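Local coordinates for protein peptidoglycan-N-acetylglucosamine deacetylase BC_1960 (Bacillus cereus, PDB 4L1G) that removes acetyl groups from N-acetylglucosamine residues of cell-wall peptidoglycan, and from soluble chitin and N-acetylchitooligomers, as a zinc-dependent hydrolase, at residues A[144-149]-A[180-185]; A[131-136]-A[151-156]. All coordinates share one frame; numbering follows the deposited sequence. Where two conformers were deposited one is given.

Contact 1 of 2, residues A[144-149]-A[180-185]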
ATOM      1  N   ASP A 144      20.030  -4.443 -11.798  1.00 22.85           N
ATOM      2  CA  ASP A 144      20.863  -4.261 -10.611  1.00 23.19           C
ATOM      3  C   ASP A 144      20.313  -3.177  -9.692  1.00 22.53           C
ATOM      4  O   ASP A 144      20.254  -3.358  -8.479  1.00 22.30           O
ATOM      5  CB  ASP A 144      22.308  -3.934 -10.993  1.00 24.44           C
ATOM      6  CG  ASP A 144      23.031  -5.118 -11.601  1.00 25.30           C
ATOM      7  OD1 ASP A 144      24.074  -4.905 -12.253  1.00 26.50           O
ATOM      8  OD2 ASP A 144      22.552  -6.261 -11.428  1.00 25.01           O
ATOM      9  N   GLU A 145      19.916  -2.051 -10.276  1.00 17.63           N
ATOM     10  CA  GLU A 145      19.343  -0.955  -9.505  1.00 17.13           C
ATOM     11  C   GLU A 145      17.992  -1.339  -8.906  1.00 16.03           C
ATOM     12  O   GLU A 145      17.720  -1.053  -7.741  1.00 15.70           O
ATOM     13  CB  GLU A 145      19.207   0.301 -10.367  1.00 17.35           C
ATOM     14  CG  GLU A 145      18.420   1.434  -9.713  1.00 16.86           C
ATOM     15  CD  GLU A 145      19.129   2.060  -8.520  1.00 17.30           C
ATOM     16  OE1 GLU A 145      18.514   2.921  -7.857  1.00 17.00           O
ATOM     17  OE2 GLU A 145      20.295   1.701  -8.246  1.00 18.04           O
ATOM     18  N   TYR A 146      17.154  -1.986  -9.710  1.00 15.56           N
ATOM     19  CA  TYR A 146      15.856  -2.467  -9.252  1.00 14.62           C
ATOM     20  C   TYR A 146      15.994  -3.397  -8.049  1.00 14.51           C
ATOM     21  O   TYR A 146      15.359  -3.190  -7.016  1.00 14.00           O
ATOM     22  CB  TYR A 146      15.127  -3.181 -10.389  1.00 14.38           C
ATOM     23  CG  TYR A 146      14.022  -4.112  -9.937  1.00 13.56           C
ATOM     24  CD1 TYR A 146      12.838  -3.616  -9.412  1.00 12.81           C
ATOM     25  CD2 TYR A 146      14.161  -5.489 -10.051  1.00 13.23           C
ATOM     26  CE1 TYR A 146      11.826  -4.464  -9.003  1.00 11.83           C
ATOM     27  CE2 TYR A 146      13.157  -6.343  -9.647  1.00 12.18           C
ATOM     28  CZ  TYR A 146      11.991  -5.826  -9.124  1.00 11.49           C
ATOM     29  OH  TYR A 146      10.986  -6.677  -8.723  1.00 10.61           O
ATOM     30  N   ARG A 147      16.837  -4.415  -8.188  1.00 19.30           N
ATOM     31  CA  ARG A 147      17.059  -5.377  -7.117  1.00 19.83           C
ATOM     32  C   ARG A 147      17.674  -4.716  -5.887  1.00 19.82           C
ATOM     33  O   ARG A 147      17.324  -5.052  -4.755  1.00 19.86           O
ATOM     34  CB  ARG A 147      17.918  -6.541  -7.613  1.00 20.93           C
ATOM     35  CG  ARG A 147      17.206  -7.387  -8.656  1.00 21.28           C
ATOM     36  CD  ARG A 147      18.128  -8.380  -9.338  1.00 22.41           C
ATOM     37  NE  ARG A 147      17.414  -9.138 -10.365  1.00 22.87           N
ATOM     38  CZ  ARG A 147      17.990  -9.989 -11.208  1.00 23.87           C
ATOM     39  NH1 ARG A 147      19.298 -10.196 -11.157  1.00 24.45           N
ATOM     40  NH2 ARG A 147      17.257 -10.632 -12.108  1.00 24.15           N
ATOM     41  N   ASN A 148      18.574  -3.765  -6.114  1.00 18.02           N
ATOM     42  CA  ASN A 148      19.167  -2.999  -5.023  1.00 18.37           C
ATOM     43  C   ASN A 148      18.121  -2.184  -4.263  1.00 17.61           C
ATOM     44  O   ASN A 148      18.137  -2.138  -3.035  1.00 17.69           O
ATOM     45  CB  ASN A 148      20.268  -2.077  -5.549  1.00 19.21           C
ATOM     46  CG  ASN A 148      21.078  -1.443  -4.434  1.00 20.03           C
ATOM     47  OD1 ASN A 148      21.389  -2.089  -3.432  1.00 20.26           O
ATOM     48  ND2 ASN A 148      21.421  -0.170  -4.601  1.00 20.53           N
ATOM     49  N   GLN A 149      17.218  -1.543  -5.002  1.00 15.16           N
ATOM     50  CA  GLN A 149      16.140  -0.754  -4.406  1.00 14.53           C
ATOM     51  C   GLN A 149      15.276  -1.608  -3.485  1.00 13.95           C
ATOM     52  O   GLN A 149      14.956  -1.206  -2.364  1.00 13.86           O
ATOM     53  CB  GLN A 149      15.263  -0.125  -5.495  1.00 14.07           C
ATOM     54  CG  GLN A 149      15.902   1.042  -6.236  1.00 14.70           C
ATOM     55  CD  GLN A 149      15.805   2.352  -5.475  1.00 14.91           C
ATOM     56  OE1 GLN A 149      14.909   2.542  -4.652  1.00 14.41           O
ATOM     57  NE2 GLN A 149      16.731   3.264  -5.749  1.00 15.76           N
ATOM     58  N   LEU A 180       9.168  -8.173 -12.497  1.00 13.22           N
ATOM     59  CA  LEU A 180       8.057  -8.899 -11.901  1.00 13.36           C
ATOM     60  C   LEU A 180       8.390 -10.384 -11.803  1.00 15.08           C
ATOM     61  O   LEU A 180       8.021 -11.051 -10.836  1.00 15.70           O
ATOM     62  CB  LEU A 180       6.794  -8.682 -12.732  1.00 12.58           C
ATOM     63  CG  LEU A 180       5.481  -9.296 -12.249  1.00 12.56           C
ATOM     64  CD1 LEU A 180       5.209  -8.930 -10.796  1.00 12.02           C
ATOM     65  CD2 LEU A 180       4.342  -8.832 -13.142  1.00 11.56           C
ATOM     66  N   LYS A 181       9.097 -10.891 -12.808  1.00 17.26           N
ATOM     67  CA  LYS A 181       9.514 -12.290 -12.832  1.00 18.94           C
ATOM     68  C   LYS A 181      10.481 -12.597 -11.693  1.00 19.77           C
ATOM     69  O   LYS A 181      10.345 -13.614 -11.014  1.00 20.78           O
ATOM     70  CB  LYS A 181      10.150 -12.630 -14.181  1.00 19.34           C
ATOM     71  CG  LYS A 181      10.725 -14.034 -14.275  1.00 20.93           C
ATOM     72  CD  LYS A 181      11.211 -14.322 -15.688  1.00 21.11           C
ATOM     73  CE  LYS A 181      11.995 -15.624 -15.765  1.00 22.60           C
ATOM     74  NZ  LYS A 181      13.293 -15.556 -15.030  1.00 23.12           N
ATOM     75  N   TRP A 182      11.451 -11.711 -11.487  1.00 12.37           N
ATOM     76  CA  TRP A 182      12.404 -11.861 -10.391  1.00 12.68           C
ATOM     77  C   TRP A 182      11.706 -11.833  -9.032  1.00 12.03           C
ATOM     78  O   TRP A 182      11.996 -12.654  -8.164  1.00 12.40           O
ATOM     79  CB  TRP A 182      13.477 -10.771 -10.455  1.00 12.88           C
ATOM     80  CG  TRP A 182      14.487 -10.852  -9.346  1.00 13.29           C
ATOM     81  CD1 TRP A 182      15.585 -11.665  -9.292  1.00 14.28           C
ATOM     82  CD2 TRP A 182      14.495 -10.088  -8.132  1.00 12.83           C
ATOM     83  NE1 TRP A 182      16.272 -11.457  -8.119  1.00 14.48           N
ATOM     84  CE2 TRP A 182      15.626 -10.491  -7.392  1.00 13.60           C
ATOM     85  CE3 TRP A 182      13.655  -9.105  -7.601  1.00 11.97           C
ATOM     86  CZ2 TRP A 182      15.937  -9.945  -6.148  1.00 13.53           C
ATOM     87  CZ3 TRP A 182      13.966  -8.562  -6.366  1.00 11.90           C
ATOM     88  CH2 TRP A 182      15.098  -8.984  -5.654  1.00 12.67           C
ATOM     89  N   ALA A 183      10.785 -10.891  -8.859  1.00 10.10           N
ATOM     90  CA  ALA A 183      10.044 -10.758  -7.605  1.00  9.49           C
ATOM     91  C   ALA A 183       9.229 -12.008  -7.285  1.00  9.22           C
ATOM     92  O   ALA A 183       9.192 -12.462  -6.138  1.00  9.31           O
ATOM     93  CB  ALA A 183       9.143  -9.537  -7.652  1.00  9.16           C
ATOM     94  N   THR A 184       8.574 -12.556  -8.303  1.00  8.97           N
ATOM     95  CA  THR A 184       7.816 -13.792  -8.149  1.00  9.20           C
ATOM     96  C   THR A 184       8.729 -14.938  -7.718  1.00 10.13           C
ATOM     97  O   THR A 184       8.396 -15.704  -6.812  1.00 10.32           O
ATOM     98  CB  THR A 184       7.102 -14.178  -9.458  1.00  9.32           C
ATOM     99  OG1 THR A 184       6.279 -13.089  -9.893  1.00  8.57           O
ATOM    100  CG2 THR A 184       6.231 -15.413  -9.255  1.00  9.63           C
ATOM    101  N   GLU A 185       9.887 -15.044  -8.366  1.00 19.30           N
ATOM    102  CA  GLU A 185      10.856 -16.088  -8.044  1.00 20.70           C
ATOM    103  C   GLU A 185      11.406 -15.928  -6.630  1.00 20.73           C
ATOM    104  O   GLU A 185      11.783 -16.905  -5.987  1.00 21.88           O
ATOM    105  CB  GLU A 185      12.001 -16.095  -9.058  1.00 20.76           C
ATOM    106  CG  GLU A 185      11.588 -16.546 -10.450  1.00 20.95           C
ATOM    107  CD  GLU A 185      12.689 -16.366 -11.477  1.00 20.99           C
ATOM    108  OE1 GLU A 185      12.506 -16.824 -12.625  1.00 21.02           O
ATOM    109  OE2 GLU A 185      13.735 -15.765 -11.139  1.00 20.61           O
TER
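Arg147 and Tyr146 of helix 143-161 close on the indole of Trp182 in helix 177-185, joining two helices of the barrel-like NodB deacetylase fold. The short segments run in roughly the same direction, at 41°, with their axes 11.4 Å apart. That separation is bridged by large side chains, and no hydrogen bond spans it.

The packing is closest on the indole face. Arg147 has CG beside its backbone N (chi1 -67°), and its chain stays extended from there to NE, laying its length over the ring system. CG sits above the benzo ring, 3.7 Å from the centroid of the Trp182 six-membered ring, as a CH-pi contact. Farther out the guanidinium lies flat on the pyrrole part, with Arg147 NE 3.3 Å from Trp182 CD1 and the two planes 26° apart. The cation-pi geometry is off-centre: Arg147 CZ is 4.0 Å from the centroid of the five-membered ring. Tyr146 CE2 comes obliquely to Trp182 CE3, 3.5 Å away, with the ring planes steeply inclined. Toward the interior, Leu180 and Ala183 pack on Ile190 of strand 189-191.

The outer side is looser and polar. On the exposed side of helix 177-185, Lys181 NZ forms a salt bridge with Glu185 OE1 one turn on. Arg147 NH2 remains 6.3 Å from Glu185 OE2, so any attraction between these charges is at most long-range, and the ion pair of Arg147 with Glu143 is also long and weak.

At the inner end, Tyr146 OH makes a weak hydrogen bond to Gln179 O and rests 3.6 Å from Ala183 CB.

Contact 2 of 2, residues A[131-136]-A[151-156]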
ATOM      1  N   HIS A 131       8.137  -0.378  -0.787  1.00 10.80           N
ATOM      2  CA  HIS A 131       7.832   0.608  -1.825  1.00 10.72           C
ATOM      3  C   HIS A 131       9.092   1.155  -2.504  1.00 11.26           C
ATOM      4  O   HIS A 131       9.082   2.269  -3.032  1.00 11.50           O
ATOM      5  CB  HIS A 131       7.017   1.758  -1.226  1.00 10.76           C
ATOM      6  CG  HIS A 131       6.218   2.525  -2.233  1.00 10.60           C
ATOM      7  ND1 HIS A 131       5.437   1.911  -3.190  1.00 10.12           N
ATOM      8  CD2 HIS A 131       6.067   3.858  -2.424  1.00 10.90           C
ATOM      9  CE1 HIS A 131       4.846   2.831  -3.930  1.00 10.19           C
ATOM     10  NE2 HIS A 131       5.212   4.021  -3.488  1.00 10.66           N
ATOM     11  N   THR A 132      10.152   0.347  -2.509  1.00 11.56           N
ATOM     12  CA  THR A 132      11.507   0.741  -2.931  1.00 12.23           C
ATOM     13  C   THR A 132      12.152   1.734  -1.969  1.00 12.85           C
ATOM     14  O   THR A 132      11.521   2.203  -1.021  1.00 12.78           O
ATOM     15  CB  THR A 132      11.600   1.314  -4.376  1.00 12.33           C
ATOM     16  OG1 THR A 132      11.184   2.686  -4.384  1.00 12.49           O
ATOM     17  CG2 THR A 132      10.769   0.497  -5.359  1.00 11.77           C
ATOM     18  N   TYR A 133      13.418   2.048  -2.228  1.00 13.57           N
ATOM     19  CA  TYR A 133      14.197   2.899  -1.339  1.00 14.34           C
ATOM     20  C   TYR A 133      13.989   4.388  -1.591  1.00 14.68           C
ATOM     21  O   TYR A 133      13.654   5.132  -0.672  1.00 14.92           O
ATOM     22  CB  TYR A 133      15.687   2.554  -1.433  1.00 15.12           C
ATOM     23  CG  TYR A 133      16.551   3.380  -0.511  1.00 16.04           C
ATOM     24  CD1 TYR A 133      16.637   3.083   0.843  1.00 16.29           C
ATOM     25  CD2 TYR A 133      17.281   4.463  -0.993  1.00 16.80           C
ATOM     26  CE1 TYR A 133      17.425   3.839   1.693  1.00 17.25           C
ATOM     27  CE2 TYR A 133      18.072   5.224  -0.150  1.00 17.76           C
ATOM     28  CZ  TYR A 133      18.138   4.906   1.190  1.00 17.98           C
ATOM     29  OH  TYR A 133      18.921   5.659   2.035  1.00 19.04           O
ATOM     30  N   SER A 134      14.189   4.824  -2.830  1.00 14.82           N
ATOM     31  CA  SER A 134      14.132   6.253  -3.136  1.00 15.36           C
ATOM     32  C   SER A 134      13.090   6.612  -4.193  1.00 14.93           C
ATOM     33  O   SER A 134      13.198   7.650  -4.849  1.00 15.50           O
ATOM     34  CB  SER A 134      15.513   6.770  -3.553  1.00 16.38           C
ATOM     35  OG  SER A 134      16.010   6.052  -4.667  1.00 16.32           O
ATOM     36  N   HIS A 135      12.092   5.749  -4.354  1.00 26.18           N
ATOM     37  CA  HIS A 135      10.962   6.015  -5.243  1.00 25.79           C
ATOM     38  C   HIS A 135      11.349   6.343  -6.694  1.00 26.23           C
ATOM     39  O   HIS A 135      10.896   7.350  -7.238  1.00 26.56           O
ATOM     40  CB  HIS A 135      10.123   7.163  -4.665  1.00 25.95           C
ATOM     41  CG  HIS A 135       8.697   7.168  -5.118  1.00 25.53           C
ATOM     42  ND1 HIS A 135       8.267   7.881  -6.218  1.00 25.93           N
ATOM     43  CD2 HIS A 135       7.597   6.565  -4.609  1.00 24.80           C
ATOM     44  CE1 HIS A 135       6.967   7.708  -6.372  1.00 25.31           C
ATOM     45  NE2 HIS A 135       6.535   6.913  -5.408  1.00 24.68           N
ATOM     46  N   PRO A 136      12.184   5.503  -7.332  1.00 17.13           N
ATOM     47  CA  PRO A 136      12.474   5.819  -8.731  1.00 17.60           C
ATOM     48  C   PRO A 136      11.459   5.167  -9.661  1.00 17.01           C
ATOM     49  O   PRO A 136      10.738   4.260  -9.242  1.00 16.25           O
ATOM     50  CB  PRO A 136      13.840   5.176  -8.941  1.00 18.07           C
ATOM     51  CG  PRO A 136      13.788   3.961  -8.077  1.00 17.46           C
ATOM     52  CD  PRO A 136      12.955   4.334  -6.869  1.00 17.01           C
ATOM     53  N   ILE A 151      15.970  -4.826  -2.210  1.00 13.78           N
ATOM     54  CA  ILE A 151      16.712  -5.519  -1.158  1.00 14.34           C
ATOM     55  C   ILE A 151      17.148  -4.589  -0.023  1.00 15.17           C
ATOM     56  O   ILE A 151      17.004  -4.926   1.153  1.00 15.27           O
ATOM     57  CB  ILE A 151      17.930  -6.278  -1.733  1.00 15.18           C
ATOM     58  CG1 ILE A 151      17.462  -7.416  -2.647  1.00 14.43           C
ATOM     59  CG2 ILE A 151      18.804  -6.830  -0.616  1.00 16.17           C
ATOM     60  CD1 ILE A 151      18.596  -8.132  -3.360  1.00 15.35           C
ATOM     61  N   LYS A 152      17.674  -3.421  -0.377  1.00 18.71           N
ATOM     62  CA  LYS A 152      18.060  -2.426   0.615  1.00 19.20           C
ATOM     63  C   LYS A 152      16.869  -2.020   1.482  1.00 18.60           C
ATOM     64  O   LYS A 152      16.996  -1.866   2.695  1.00 19.08           O
ATOM     65  CB  LYS A 152      18.674  -1.199  -0.063  1.00 19.57           C
ATOM     66  CG  LYS A 152      19.049  -0.082   0.896  1.00 20.32           C
ATOM     67  CD  LYS A 152      20.136   0.815   0.319  1.00 21.07           C
ATOM     68  CE  LYS A 152      19.694   1.490  -0.964  1.00 20.63           C
ATOM     69  NZ  LYS A 152      20.770   2.386  -1.482  1.00 21.75           N
ATOM     70  N   THR A 153      15.708  -1.862   0.853  1.00 14.82           N
ATOM     71  CA  THR A 153      14.490  -1.508   1.571  1.00 14.27           C
ATOM     72  C   THR A 153      14.032  -2.664   2.451  1.00 13.86           C
ATOM     73  O   THR A 153      13.580  -2.459   3.578  1.00 13.98           O
ATOM     74  CB  THR A 153      13.363  -1.125   0.596  1.00 13.42           C
ATOM     75  OG1 THR A 153      13.814  -0.071  -0.260  1.00 13.63           O
ATOM     76  CG2 THR A 153      12.120  -0.665   1.352  1.00 12.93           C
ATOM     77  N   GLU A 154      14.163  -3.880   1.932  1.00 13.46           N
ATOM     78  CA  GLU A 154      13.770  -5.072   2.670  0.50 13.10           C
ATOM     79  C   GLU A 154      14.578  -5.209   3.960  1.00 14.20           C
ATOM     80  O   GLU A 154      14.025  -5.520   5.016  1.00 14.29           O
ATOM     81  CB  GLU A 154      13.948  -6.315   1.796  0.50 12.69           C
ATOM     82  CG  GLU A 154      13.275  -7.569   2.333  0.50 12.16           C
ATOM     83  CD  GLU A 154      11.818  -7.690   1.914  0.50 11.28           C
ATOM     84  OE1 GLU A 154      11.302  -8.825   1.919  0.50 10.94           O
ATOM     85  OE2 GLU A 154      11.189  -6.661   1.582  0.50 11.11           O
ATOM     86  N   GLU A 155      15.885  -4.970   3.867  1.00 31.99           N
ATOM     87  CA  GLU A 155      16.772  -5.055   5.024  1.00 32.90           C
ATOM     88  C   GLU A 155      16.396  -4.036   6.090  1.00 33.05           C
ATOM     89  O   GLU A 155      16.357  -4.352   7.278  1.00 33.65           O
ATOM     90  CB  GLU A 155      18.229  -4.842   4.607  1.00 33.81           C
ATOM     91  CG  GLU A 155      18.823  -5.976   3.793  1.00 34.28           C
ATOM     92  CD  GLU A 155      20.207  -5.651   3.261  1.00 35.38           C
ATOM     93  OE1 GLU A 155      20.654  -4.493   3.419  1.00 35.53           O
ATOM     94  OE2 GLU A 155      20.850  -6.555   2.682  1.00 35.74           O
ATOM     95  N   ILE A 156      16.128  -2.811   5.655  1.00 16.63           N
ATOM     96  CA  ILE A 156      15.740  -1.738   6.561  1.00 16.81           C
ATOM     97  C   ILE A 156      14.441  -2.070   7.291  1.00 16.34           C
ATOM     98  O   ILE A 156      14.356  -1.947   8.514  1.00 16.92           O
ATOM     99  CB  ILE A 156      15.581  -0.405   5.801  1.00 16.50           C
ATOM    100  CG1 ILE A 156      16.945   0.084   5.299  1.00 17.24           C
ATOM    101  CG2 ILE A 156      14.927   0.647   6.688  1.00 16.65           C
ATOM    102  CD1 ILE A 156      16.870   1.272   4.363  1.00 17.03           C
TER
HETATM  103  O   HOH W   1      21.597   4.712   0.740  1.00 27.51           O
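The Tyr133 ring packs against helix 143-161, where it meets Lys152, Thr153 and Ile156. The ring contacts are of two kinds. Lys152 crosses one face: its chain bends at chi3 (61°), and CE lies 3.8 Å from the centroid of the Tyr133 ring as a CH-pi contact, while NZ makes a cation-pi contact at 4.3 Å from the same centroid. Ile156 comes in at the edge instead, with CD1 in the ring plane and 3.7 Å from Tyr133 CE1.

The polar groups find hydrogen-bond partners outside the two segments. Thr153 OG1 is only 2.9 Å from Tyr133 N, but the angle is poor for a hydrogen bond; the hydroxyl bonds instead to Gln149 O, and Tyr133 N to Gln149 OE1. At the tip of the ring, Tyr133 OH is hydrogen-bonded to Glu112 OE2, and one water links this hydroxyl weakly to Lys152 NZ.

In the sequence Tyr133 lies between His131 and His135, both zinc ligands together with Asp81. The run His131-Thr132-Tyr133-Ser134-His135 matches the H(S/T)xxH metal-binding motif of polysaccharide deacetylases, here packed through its central tyrosine against the following helix.

Overall arrangement
Helix 143-161 serves both contacts, whose centres are 11 Å apart: residues 144-149 face helix 177-185 in contact 1, and residues 151-156 face the zinc-site loop in contact 2. Along the chain the order is 131-136, 144-149, 151-156, 180-185, so the two pairs interleave. Gln149 joins them, its OE1 also accepting a hydrogen bond from Ser134 N and its side chain packing on Thr132 and Pro136. A single helix of the NodB homology region thus packs on one side against the loop that follows strand 127-130 and carries His131 and His135, and elsewhere against helix 177-185.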